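Local coordinates for protein escJ (Escherichia coli, PDB 1YJ7) that probably forms part of the ring-shaped membrane platform on which the type III secretion system of enteropathogenic E. coli is assembled, at residues Ala45-Val48 with Arg49-Ile53. The protein carries 3 engineered substitutions. Residues are numbered along the deposited sequence; the frame is centred on the assembly and turned at random.
Sequences ADFV and RAITI. Engineered in segment 45-48: Ala45 (natural residue Glu).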
loop_
_atom_site.group_PDB
_atom_site.type_symbol
_atom_site.label_atom_id
_atom_site.label_comp_id
_atom_site.label_asym_id
_atom_site.label_seq_id
_atom_site.Cartn_x
_atom_site.Cartn_y
_atom_site.Cartn_z
ATOM N N ALA D 45 -11.041 15.465 25.270
ATOM C CA ALA D 45 -11.803 14.351 25.824
ATOM C C ALA D 45 -12.826 13.817 24.817
ATOM O O ALA D 45 -13.326 12.702 24.959
ATOM C CB ALA D 45 -12.496 14.779 27.113
ATOM N N ASP D 46 -13.131 14.623 23.801
ATOM C CA ASP D 46 -14.039 14.231 22.724
ATOM C C ASP D 46 -13.321 13.837 21.420
ATOM O O ASP D 46 -13.976 13.489 20.440
ATOM C CB ASP D 46 -14.975 15.400 22.386
ATOM C CG ASP D 46 -16.009 15.676 23.470
ATOM O OD1 ASP D 46 -16.375 14.761 24.243
ATOM O OD2 ASP D 46 -16.537 16.802 23.590
ATOM N N PHE D 47 -11.997 13.917 21.383
ATOM C CA PHE D 47 -11.268 13.664 20.135
ATOM C C PHE D 47 -11.538 12.294 19.524
ATOM O O PHE D 47 -11.825 12.186 18.317
ATOM C CB PHE D 47 -9.756 13.846 20.337
ATOM C CG PHE D 47 -8.974 13.675 19.078
ATOM C CD1 PHE D 47 -8.867 14.700 18.169
ATOM C CD2 PHE D 47 -8.398 12.454 18.770
ATOM C CE1 PHE D 47 -8.139 14.541 16.987
ATOM C CE2 PHE D 47 -7.694 12.286 17.611
ATOM C CZ PHE D 47 -7.564 13.324 16.714
ATOM N N VAL D 48 -11.431 11.233 20.323
ATOM C CA VAL D 48 -11.623 9.885 19.775
ATOM C C VAL D 48 -13.042 9.709 19.244
ATOM O O VAL D 48 -13.237 9.191 18.156
ATOM C CB VAL D 48 -11.290 8.780 20.804
ATOM C CG1 VAL D 48 -11.699 7.408 20.288
ATOM C CG2 VAL D 48 -9.800 8.817 21.129
ATOM N N ARG D 49 -14.022 10.168 20.012
ATOM C CA ARG D 49 -15.413 10.079 19.610
ATOM C C ARG D 49 -15.644 10.865 18.317
ATOM O O ARG D 49 -16.345 10.394 17.424
ATOM C CB ARG D 49 -16.318 10.581 20.738
ATOM C CG ARG D 49 -17.799 10.365 20.515
ATOM C CD ARG D 49 -18.601 10.410 21.816
ATOM N NE ARG D 49 -18.473 11.708 22.491
ATOM C CZ ARG D 49 -19.419 12.651 22.525
ATOM N NH1 ARG D 49 -20.582 12.481 21.915
ATOM N NH2 ARG D 49 -19.190 13.789 23.166
ATOM N N ALA D 50 -15.030 12.036 18.211
ATOM C CA ALA D 50 -15.178 12.879 17.026
ATOM C C ALA D 50 -14.626 12.207 15.771
ATOM O O ALA D 50 -15.260 12.209 14.736
ATOM C CB ALA D 50 -14.517 14.221 17.230
ATOM N N ILE D 51 -13.428 11.654 15.873
ATOM C CA ILE D 51 -12.823 10.970 14.752
ATOM C C ILE D 51 -13.639 9.733 14.337
ATOM O O ILE D 51 -13.755 9.436 13.134
ATOM C CB ILE D 51 -11.348 10.628 15.101
ATOM C CG1 ILE D 51 -10.541 11.930 15.228
ATOM C CG2 ILE D 51 -10.726 9.724 14.032
ATOM C CD1 ILE D 51 -10.567 12.842 14.023
ATOM N N THR D 52 -14.211 9.027 15.305
ATOM C CA THR D 52 -15.045 7.852 15.001
ATOM C C THR D 52 -16.268 8.289 14.185
ATOM O O THR D 52 -16.580 7.701 13.150
ATOM C CB THR D 52 -15.483 7.131 16.280
ATOM O OG1 THR D 52 -14.324 6.642 16.986
ATOM C CG2 THR D 52 -16.320 5.870 15.960
ATOM N N ILE D 53 -16.934 9.335 14.654
ATOM C CA ILE D 53 -18.118 9.866 13.981
ATOM C C ILE D 53 -17.767 10.349 12.586
ATOM O O ILE D 53 -18.464 10.026 11.623
ATOM C CB ILE D 53 -18.771 11.019 14.823
ATOM C CG1 ILE D 53 -19.407 10.449 16.083
ATOM C CG2 ILE D 53 -19.855 11.760 13.985
ATOM C CD1 ILE D 53 -19.681 11.485 17.162
HETATM O O HOH W 1 -13.658 10.852 22.903
HETATM O O HOH W 2 -16.158 11.727 24.361
#
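Phe47 and Ile51, one turn apart at the start of helix 47-56, make the tight, buried side of this contact. Ile51 sets its CG1 over one face of the Phe47 ring, 3.8 Å from the centroid and displaced toward the rim, a CH-pi contact whose nearest ring atom is CZ, 3.6 Å from CG1. The ring stands there because Phe47 holds CG anti to its own nitrogen (chi1 -177°), while CG1 of Ile51 lies anti to the carbonyl carbon. Both side chains also touch Leu5 of strand 3-9, and Gln18, Asn15 and Leu22 of a second subunit pack on Phe47, Ile51 and Val48 respectively. Helical backbone bonds go from Ala50 N to Asp46 O at 2.9 Å and from Ile51 N to Phe47 O.

The polar side is looser: Arg49 is exposed, Asp46 partly so, and two waters take part. Arg49 bends at chi3 (61°), and its NH2 reaches Asp46 OD1 at 3.2 Å in a salt bridge. The bond is fairly straight and lies near the guanidinium plane, yet it meets the carboxylate from above, the two planes being 81° apart. One water accepts from Arg49 NE and donates to both Asp46 OD1 and Ala45 O, Ala45 being an engineered residue. A second water donates to Ala45 O and accepts from Arg49 N, 3.0 Å from that nitrogen. The main partner of Arg49 NH2 is Asp25 O, between helix 11-23 and strand 28-32.

Farther along, Val48 O accepts from Thr52 N and from Thr52 OG1, each at 3.0 Å and from opposite faces of the carbonyl plane. Thus the chemistry is divided: packing seats the helix against the sheet and a neighbouring subunit, whereas the guanidinium is probably held by the Asp25 carbonyl, with carboxylate and water as supplements.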